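Electron transfer flavoprotein, alpha subunit (Thermotoga maritima, PDB 7KOE) binds flavin-adenine dinucleotide and, as the alpha subunit of an electron transfer flavoprotein, probably relays electrons between redox partners. Local coordinates at residues G49-A54 / V65-N70; V9-H14 / E24-A29; K82-D87 / E184-G189. All blocks are in the same frame, centred on the assembly; numbering follows the deposited sequence.

Interaction 1 of 3, residues G49-A54 / V65-N70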
loop_
_atom_site.group_PDB
_atom_site.type_symbol
_atom_site.label_atom_id
_atom_site.label_comp_id
_atom_site.label_asym_id
_atom_site.label_seq_id
_atom_site.Cartn_x
_atom_site.Cartn_y
_atom_site.Cartn_z
ATOM N N GLY B 49 -45.228 5.361 54.797
ATOM C CA GLY B 49 -46.502 4.955 54.246
ATOM C C GLY B 49 -46.408 4.333 52.876
ATOM O O GLY B 49 -47.309 4.521 52.054
ATOM N N LEU B 50 -45.336 3.600 52.600
ATOM C CA LEU B 50 -45.131 2.981 51.301
ATOM C C LEU B 50 -44.889 1.489 51.451
ATOM O O LEU B 50 -44.071 0.898 50.742
ATOM C CB LEU B 50 -43.974 3.645 50.563
ATOM C CG LEU B 50 -44.294 5.016 49.973
ATOM C CD1 LEU B 50 -43.047 5.860 49.948
ATOM C CD2 LEU B 50 -44.886 4.891 48.581
ATOM N N GLU B 51 -45.597 0.853 52.386
ATOM C CA GLU B 51 -45.565 -0.600 52.481
ATOM C C GLU B 51 -46.382 -1.261 51.384
ATOM O O GLU B 51 -46.193 -2.453 51.118
ATOM C CB GLU B 51 -46.072 -1.056 53.850
ATOM C CG GLU B 51 -45.140 -0.730 54.998
ATOM C CD GLU B 51 -45.464 0.597 55.650
ATOM O OE1 GLU B 51 -46.404 1.273 55.181
ATOM O OE2 GLU B 51 -44.785 0.961 56.631
ATOM N N SER B 52 -47.274 -0.508 50.734
ATOM C CA SER B 52 -48.024 -1.019 49.595
ATOM C C SER B 52 -47.147 -1.217 48.368
ATOM O O SER B 52 -47.565 -1.903 47.430
ATOM C CB SER B 52 -49.170 -0.069 49.252
ATOM O OG SER B 52 -49.750 -0.405 48.004
ATOM N N VAL B 53 -45.959 -0.621 48.346
ATOM C CA VAL B 53 -45.027 -0.809 47.246
ATOM C C VAL B 53 -43.737 -1.498 47.685
ATOM O O VAL B 53 -43.073 -2.135 46.849
ATOM C CB VAL B 53 -44.727 0.545 46.554
ATOM C CG1 VAL B 53 -43.917 1.471 47.447
ATOM C CG2 VAL B 53 -44.111 0.374 45.170
ATOM N N ALA B 54 -43.381 -1.454 48.976
ATOM C CA ALA B 54 -42.206 -2.177 49.455
ATOM C C ALA B 54 -42.409 -3.684 49.384
ATOM O O ALA B 54 -41.446 -4.429 49.181
ATOM C CB ALA B 54 -41.872 -1.752 50.882
ATOM N N VAL B 65 -35.468 -5.477 50.966
ATOM C CA VAL B 65 -35.883 -4.096 50.734
ATOM C C VAL B 65 -35.389 -3.253 51.902
ATOM O O VAL B 65 -35.687 -3.556 53.061
ATOM C CB VAL B 65 -37.410 -3.956 50.567
ATOM C CG1 VAL B 65 -37.869 -2.529 50.823
ATOM C CG2 VAL B 65 -37.837 -4.381 49.171
ATOM N N LEU B 66 -34.616 -2.215 51.603
ATOM C CA LEU B 66 -34.216 -1.235 52.607
ATOM C C LEU B 66 -35.220 -0.092 52.540
ATOM O O LEU B 66 -35.135 0.776 51.671
ATOM C CB LEU B 66 -32.791 -0.762 52.360
ATOM C CG LEU B 66 -32.251 0.354 53.247
ATOM C CD1 LEU B 66 -32.340 -0.023 54.711
ATOM C CD2 LEU B 66 -30.824 0.667 52.859
ATOM N N TYR B 67 -36.191 -0.105 53.446
ATOM C CA TYR B 67 -37.283 0.865 53.427
ATOM C C TYR B 67 -36.951 1.954 54.438
ATOM O O TYR B 67 -37.313 1.881 55.610
ATOM C CB TYR B 67 -38.607 0.160 53.705
ATOM C CG TYR B 67 -39.850 1.023 53.823
ATOM C CD1 TYR B 67 -40.001 2.190 53.084
ATOM C CD2 TYR B 67 -40.909 0.620 54.624
ATOM C CE1 TYR B 67 -41.146 2.960 53.191
ATOM C CE2 TYR B 67 -42.061 1.375 54.725
ATOM C CZ TYR B 67 -42.170 2.547 54.010
ATOM O OH TYR B 67 -43.313 3.303 54.112
ATOM N N VAL B 68 -36.247 2.980 53.966
ATOM C CA VAL B 68 -35.847 4.106 54.802
ATOM C C VAL B 68 -37.070 4.968 55.084
ATOM O O VAL B 68 -37.838 5.293 54.172
ATOM C CB VAL B 68 -34.732 4.915 54.120
ATOM C CG1 VAL B 68 -34.242 6.027 55.024
ATOM C CG2 VAL B 68 -33.583 4.005 53.729
ATOM N N LYS B 69 -37.254 5.336 56.346
ATOM C CA LYS B 69 -38.475 5.975 56.813
ATOM C C LYS B 69 -38.200 7.408 57.231
ATOM O O LYS B 69 -37.405 7.644 58.148
ATOM C CB LYS B 69 -39.063 5.201 57.992
ATOM C CG LYS B 69 -38.938 3.713 57.856
ATOM C CD LYS B 69 -40.067 3.184 57.018
ATOM C CE LYS B 69 -41.405 3.352 57.718
ATOM N NZ LYS B 69 -41.449 2.669 59.041
ATOM N N ASN B 70 -38.871 8.351 56.572
ATOM C CA ASN B 70 -38.998 9.713 57.070
ATOM C C ASN B 70 -40.201 10.360 56.397
ATOM O O ASN B 70 -40.595 9.969 55.296
ATOM C CB ASN B 70 -37.742 10.553 56.830
ATOM C CG ASN B 70 -37.605 11.667 57.836
ATOM O OD1 ASN B 70 -38.467 11.841 58.695
ATOM N ND2 ASN B 70 -36.515 12.417 57.753
#
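Tyr67 reaches from strand 65-69 to the start of helix 51-60 and carries most of this contact. With CG anti to the backbone N (chi1 176°), its phenol extends toward Gly49 and Leu50, where Tyr67 OH accepts a nearly straight hydrogen bond from Leu50 N, 2.5 Å away and 165° at the hydrogen. Leu50 is the N-cap residue: its N is held by the tyrosine while its O receives Ala54 N at 3.0 Å. Leu50 CB lies 3.9 Å from Tyr67 CE1. Glu51 comes to the ring edge, bending at chi2 to bring OE2 in plane, 3.4 Å from Tyr67 CE2, with carboxylate and ring planes crossed at 89°. Lys69 folds back over the ring of Tyr67, two residues earlier, and sets CD 3.5 Å above the ring plane, over the centre; Leu50 O lies over the opposite face. Lys69 NZ makes a salt bridge with Glu185, whereas Glu51 OE2, 4.5 Å from Lys69 NZ, is beyond salt-bridge distance and probably adds a weak attraction at most. Further along the helix, Ala54 CB faces Val65 CG1 at 4.1 Å. A leucine in place of Tyr67 has no hydroxyl for Leu50 N and no flat ring against Lys69, and would probably loosen the start of the helix against the strand. The contact ties helix 51-60 to the second strand of the beta-alpha-beta unit 40-46, 51-60, 65-69; Leu45 of strand 40-46 touches both Leu50 and Tyr67, and strand 181-185 flanks strand 65-69 with Ile181 and Glu183 against Tyr67.

Interaction 2 of 3, residues V9-H14 / E24-A29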
loop_
_atom_site.group_PDB
_atom_site.type_symbol
_atom_site.label_atom_id
_atom_site.label_comp_id
_atom_site.label_asym_id
_atom_site.label_seq_id
_atom_site.Cartn_x
_atom_site.Cartn_y
_atom_site.Cartn_z
ATOM N N VAL B 9 -30.928 -1.172 44.184
ATOM C CA VAL B 9 -31.816 -0.594 43.181
ATOM C C VAL B 9 -32.692 0.421 43.897
ATOM O O VAL B 9 -33.375 0.078 44.865
ATOM C CB VAL B 9 -32.692 -1.653 42.479
ATOM C CG1 VAL B 9 -33.833 -0.993 41.733
ATOM C CG2 VAL B 9 -31.879 -2.502 41.523
ATOM N N LEU B 10 -32.666 1.669 43.444
ATOM C CA LEU B 10 -33.498 2.703 44.038
ATOM C C LEU B 10 -34.892 2.647 43.432
ATOM O O LEU B 10 -35.051 2.434 42.227
ATOM C CB LEU B 10 -32.884 4.086 43.823
ATOM C CG LEU B 10 -33.238 5.215 44.795
ATOM C CD1 LEU B 10 -32.074 6.166 44.862
ATOM C CD2 LEU B 10 -34.490 5.976 44.396
ATOM N N ILE B 11 -35.902 2.838 44.275
ATOM C CA ILE B 11 -37.296 2.835 43.854
ATOM C C ILE B 11 -37.775 4.278 43.803
ATOM O O ILE B 11 -37.826 4.963 44.831
ATOM C CB ILE B 11 -38.185 1.985 44.778
ATOM C CG1 ILE B 11 -37.860 0.494 44.642
ATOM C CG2 ILE B 11 -39.655 2.207 44.461
ATOM C CD1 ILE B 11 -36.883 -0.048 45.660
ATOM N N GLU B 12 -38.112 4.740 42.603
ATOM C CA GLU B 12 -38.632 6.086 42.397
ATOM C C GLU B 12 -40.143 6.042 42.565
ATOM O O GLU B 12 -40.847 5.489 41.718
ATOM C CB GLU B 12 -38.258 6.598 41.007
ATOM C CG GLU B 12 -36.769 6.790 40.758
ATOM C CD GLU B 12 -36.188 7.988 41.486
ATOM O OE1 GLU B 12 -34.952 8.039 41.645
ATOM O OE2 GLU B 12 -36.958 8.894 41.871
ATOM N N HIS B 13 -40.647 6.622 43.649
ATOM C CA HIS B 13 -42.077 6.659 43.908
ATOM C C HIS B 13 -42.591 8.086 43.793
ATOM O O HIS B 13 -41.910 9.037 44.187
ATOM C CB HIS B 13 -42.406 6.089 45.288
ATOM C CG HIS B 13 -41.783 6.843 46.417
ATOM N ND1 HIS B 13 -42.391 7.925 47.014
ATOM C CD2 HIS B 13 -40.605 6.671 47.060
ATOM C CE1 HIS B 13 -41.612 8.391 47.973
ATOM N NE2 HIS B 13 -40.524 7.646 48.023
ATOM N N HIS B 14 -43.796 8.230 43.248
ATOM C CA HIS B 14 -44.421 9.529 43.020
ATOM C C HIS B 14 -45.704 9.582 43.841
ATOM O O HIS B 14 -46.783 9.229 43.362
ATOM C CB HIS B 14 -44.678 9.749 41.541
ATOM C CG HIS B 14 -43.438 9.683 40.706
ATOM N ND1 HIS B 14 -42.320 10.439 40.982
ATOM C CD2 HIS B 14 -43.135 8.945 39.613
ATOM C CE1 HIS B 14 -41.382 10.172 40.091
ATOM N NE2 HIS B 14 -41.852 9.271 39.249
ATOM N N GLU B 24 -38.210 -2.438 36.542
ATOM C CA GLU B 24 -37.409 -2.913 35.420
ATOM C C GLU B 24 -35.945 -3.036 35.805
ATOM O O GLU B 24 -35.214 -3.828 35.203
ATOM C CB GLU B 24 -37.563 -1.978 34.222
ATOM C CG GLU B 24 -39.000 -1.614 33.936
ATOM C CD GLU B 24 -39.252 -1.161 32.518
ATOM O OE1 GLU B 24 -39.637 0.010 32.329
ATOM O OE2 GLU B 24 -39.113 -1.983 31.597
ATOM N N LEU B 25 -35.505 -2.271 36.802
ATOM C CA LEU B 25 -34.151 -2.397 37.318
ATOM C C LEU B 25 -34.027 -3.485 38.365
ATOM O O LEU B 25 -32.949 -4.068 38.518
ATOM C CB LEU B 25 -33.683 -1.074 37.921
ATOM C CG LEU B 25 -33.504 0.069 36.931
ATOM C CD1 LEU B 25 -32.737 1.188 37.590
ATOM C CD2 LEU B 25 -32.809 -0.417 35.678
ATOM N N ILE B 26 -35.104 -3.745 39.106
ATOM C CA ILE B 26 -35.141 -4.892 40.004
ATOM C C ILE B 26 -35.062 -6.184 39.199
ATOM O O ILE B 26 -34.324 -7.112 39.553
ATOM C CB ILE B 26 -36.403 -4.812 40.886
ATOM C CG1 ILE B 26 -36.123 -3.964 42.127
ATOM C CG2 ILE B 26 -36.916 -6.178 41.285
ATOM C CD1 ILE B 26 -37.365 -3.533 42.853
ATOM N N GLY B 27 -35.775 -6.238 38.072
ATOM C CA GLY B 27 -35.689 -7.398 37.204
ATOM C C GLY B 27 -34.376 -7.496 36.456
ATOM O O GLY B 27 -33.925 -8.599 36.133
ATOM N N LYS B 28 -33.746 -6.358 36.164
ATOM C CA LYS B 28 -32.453 -6.386 35.491
ATOM C C LYS B 28 -31.348 -6.805 36.449
ATOM O O LYS B 28 -30.427 -7.535 36.063
ATOM C CB LYS B 28 -32.149 -5.018 34.879
ATOM C CG LYS B 28 -30.791 -4.901 34.203
ATOM C CD LYS B 28 -30.620 -5.931 33.104
ATOM C CE LYS B 28 -29.154 -6.134 32.780
ATOM N NZ LYS B 28 -28.949 -7.206 31.771
ATOM N N ALA B 29 -31.434 -6.370 37.708
ATOM C CA ALA B 29 -30.440 -6.753 38.702
ATOM C C ALA B 29 -30.522 -8.229 39.064
ATOM O O ALA B 29 -29.532 -8.786 39.550
ATOM C CB ALA B 29 -30.594 -5.890 39.951
#
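Apolar contacts join the two segments, and no hydrogen bond crosses between them. Val9 points toward helix 21-33 and lays its two methyl groups on different parts of the helix surface. CG1, anti to the backbone N, meets Leu25 CB and Ile26 CG1, each at 3.8 Å; the Val9 and Ile26 side chains cross at about a right angle. CG2, on the other branch, meets Ala29 CB at 3.9 Å, one turn further on. Ile11 adds a looser touch, its CG1 4.4 Å from Ile26 CD1.

One contact is between apolar and polar atoms: Val9 CG2 lies 3.6 Å from Leu25 O. That carbonyl is taken up within the helix by Ala29 N at 2.9 Å.

Polar links lead away from the contact. Val9 and Ile11 bond through their backbones to Val44 of strand 40-46, while Glu24 forms a salt bridge with Arg281 of a neighbouring Electron transfer flavoprotein chain.

Helix 21-33 lies in the connection between the neighbouring parallel strands 6-9 and 40-46, so the contact packs a beta-alpha-beta crossover helix on the sheet. Because every touching residue is buried and the side-chain contacts across it are aliphatic, the helix is held there by shape and burial of apolar surface.

Interaction 3 of 3, residues K82-D87 / E184-G189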
loop_
_atom_site.group_PDB
_atom_site.type_symbol
_atom_site.label_atom_id
_atom_site.label_comp_id
_atom_site.label_asym_id
_atom_site.label_seq_id
_atom_site.Cartn_x
_atom_site.Cartn_y
_atom_site.Cartn_z
ATOM N N LYS B 82 -29.956 12.849 49.156
ATOM C CA LYS B 82 -28.514 12.626 49.149
ATOM C C LYS B 82 -27.964 12.459 50.558
ATOM O O LYS B 82 -26.995 11.720 50.758
ATOM C CB LYS B 82 -27.819 13.785 48.432
ATOM C CG LYS B 82 -26.329 13.613 48.186
ATOM C CD LYS B 82 -25.518 14.518 49.097
ATOM C CE LYS B 82 -25.806 15.979 48.822
ATOM N NZ LYS B 82 -25.032 16.869 49.724
ATOM N N LYS B 83 -28.573 13.120 51.546
ATOM C CA LYS B 83 -28.139 12.956 52.928
ATOM C C LYS B 83 -28.469 11.568 53.457
ATOM O O LYS B 83 -27.783 11.070 54.357
ATOM C CB LYS B 83 -28.785 14.023 53.807
ATOM C CG LYS B 83 -28.034 14.310 55.091
ATOM C CD LYS B 83 -28.497 15.614 55.714
ATOM C CE LYS B 83 -28.286 16.786 54.770
ATOM N NZ LYS B 83 -28.795 18.055 55.353
ATOM N N ALA B 84 -29.500 10.928 52.909
ATOM C CA ALA B 84 -29.901 9.589 53.317
ATOM C C ALA B 84 -29.321 8.494 52.436
ATOM O O ALA B 84 -29.063 7.393 52.923
ATOM C CB ALA B 84 -31.426 9.477 53.321
ATOM N N LEU B 85 -29.109 8.763 51.151
ATOM C CA LEU B 85 -28.594 7.761 50.230
ATOM C C LEU B 85 -27.077 7.752 50.151
ATOM O O LEU B 85 -26.523 7.172 49.215
ATOM C CB LEU B 85 -29.191 7.958 48.839
ATOM C CG LEU B 85 -30.623 7.448 48.761
ATOM C CD1 LEU B 85 -31.449 8.308 47.838
ATOM C CD2 LEU B 85 -30.613 6.018 48.291
ATOM N N VAL B 86 -26.395 8.424 51.073
ATOM C CA VAL B 86 -24.986 8.158 51.337
ATOM C C VAL B 86 -24.755 7.646 52.745
ATOM O O VAL B 86 -23.645 7.183 53.045
ATOM C CB VAL B 86 -24.098 9.392 51.073
ATOM C CG1 VAL B 86 -24.380 9.972 49.701
ATOM C CG2 VAL B 86 -24.281 10.434 52.164
ATOM N N ASP B 87 -25.756 7.723 53.622
ATOM C CA ASP B 87 -25.681 7.014 54.888
ATOM C C ASP B 87 -26.073 5.555 54.726
ATOM O O ASP B 87 -25.543 4.697 55.435
ATOM C CB ASP B 87 -26.567 7.694 55.929
ATOM C CG ASP B 87 -25.920 8.932 56.517
ATOM O OD1 ASP B 87 -24.715 9.142 56.278
ATOM O OD2 ASP B 87 -26.612 9.693 57.223
ATOM N N GLU B 184 -35.288 1.589 58.483
ATOM C CA GLU B 184 -34.354 2.461 59.184
ATOM C C GLU B 184 -35.044 3.811 59.308
ATOM O O GLU B 184 -35.143 4.558 58.330
ATOM C CB GLU B 184 -33.025 2.563 58.440
ATOM C CG GLU B 184 -31.992 3.441 59.125
ATOM C CD GLU B 184 -31.481 2.860 60.430
ATOM O OE1 GLU B 184 -31.448 1.618 60.566
ATOM O OE2 GLU B 184 -31.117 3.652 61.323
ATOM N N GLU B 185 -35.546 4.114 60.501
ATOM C CA GLU B 185 -36.278 5.357 60.725
ATOM C C GLU B 185 -35.272 6.498 60.755
ATOM O O GLU B 185 -34.650 6.778 61.784
ATOM C CB GLU B 185 -37.084 5.281 62.013
ATOM C CG GLU B 185 -38.479 4.698 61.826
ATOM C CD GLU B 185 -38.469 3.185 61.709
ATOM O OE1 GLU B 185 -37.641 2.537 62.378
ATOM O OE2 GLU B 185 -39.303 2.638 60.956
ATOM N N TYR B 186 -35.112 7.152 59.610
ATOM C CA TYR B 186 -34.026 8.095 59.397
ATOM C C TYR B 186 -34.307 9.419 60.089
ATOM O O TYR B 186 -35.427 9.934 60.050
ATOM C CB TYR B 186 -33.824 8.326 57.900
ATOM C CG TYR B 186 -32.467 8.868 57.543
ATOM C CD1 TYR B 186 -31.397 8.011 57.334
ATOM C CD2 TYR B 186 -32.251 10.233 57.414
ATOM C CE1 TYR B 186 -30.147 8.500 57.009
ATOM C CE2 TYR B 186 -30.999 10.731 57.087
ATOM C CZ TYR B 186 -29.955 9.857 56.889
ATOM O OH TYR B 186 -28.715 10.347 56.563
ATOM N N ASP B 187 -33.271 9.973 60.711
ATOM C CA ASP B 187 -33.347 11.258 61.381
ATOM C C ASP B 187 -32.443 12.228 60.637
ATOM O O ASP B 187 -31.373 11.849 60.152
ATOM C CB ASP B 187 -32.936 11.129 62.859
ATOM C CG ASP B 187 -33.321 12.346 63.702
ATOM O OD1 ASP B 187 -33.148 13.511 63.277
ATOM O OD2 ASP B 187 -33.825 12.126 64.820
ATOM N N LEU B 188 -32.897 13.475 60.531
ATOM C CA LEU B 188 -32.147 14.562 59.917
ATOM C C LEU B 188 -31.656 15.590 60.925
ATOM O O LEU B 188 -30.507 16.033 60.839
ATOM C CB LEU B 188 -33.015 15.258 58.867
ATOM C CG LEU B 188 -33.336 14.415 57.633
ATOM C CD1 LEU B 188 -34.393 15.083 56.773
ATOM C CD2 LEU B 188 -32.076 14.167 56.819
ATOM N N GLY B 189 -32.497 15.972 61.884
ATOM C CA GLY B 189 -32.115 16.999 62.831
ATOM C C GLY B 189 -32.230 18.383 62.214
ATOM O O GLY B 189 -33.122 18.664 61.407
#
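The ring of Tyr186 has Ala84 on one face: Ala84 CB stands 3.9 Å from the ring centroid and 11° off its normal, a CH-pi contact almost centred on the ring. Asp87 CB and Leu188 CD2 lie at the edge, in the ring plane. The Asp87 carboxylate, turned 35° from that plane, also comes to the edge, near the hydroxyl end. Tyr186 gets there by an extended first torsion, CG anti to the backbone N (chi1 -159°), which carries the phenol from the chain after strand 181-185 across to helix 78-84. There Tyr186 OH lies 2.5 Å from Lys83 O, at best a weak hydrogen bond, with the hydroxyl's position not firmly fixed in the model. Beside the ring, Lys83 bends at chi3 and runs obliquely across Leu188, with Lys83 CD 4.0 Å from Leu188 CD2; the Lys83 amino group goes on to a weak hydrogen bond with Tyr79. Met88 of helix 87-90 also packs on Tyr186.

Although 97 residues apart at their closest ends, the segments meet because strand 181-185 returns to the parallel sheet beside strand 65-69. Such a helix, in the connection from strand 65-69 back to strand 97-100, packed against the chain that leaves strand 181-185, outermost in the sheet within this chain, fits the Rossmann-like alpha/beta fold of the HUP clan to which this electron transfer flavoprotein domain belongs.

How the interactions relate
All three contacts belong to one alpha/beta domain and reach its parallel sheet. Interaction 2 is the core contact, fully buried and aliphatic; interaction 1 is partly buried and mixes a hydrogen bond with apolar packing; interaction 3 is a surface contact built on a single aromatic ring. Interactions 1 and 3 share neighbouring strands, and a probable hydrogen bond from Tyr186 N to Lys69 O (2.8 Å) couples them. Interaction 2 touches both others, His13 meeting Leu50 of interaction 1 and Leu10 meeting Leu85 of interaction 3. Of the three, only interaction 2 has no polar bond between its own segments.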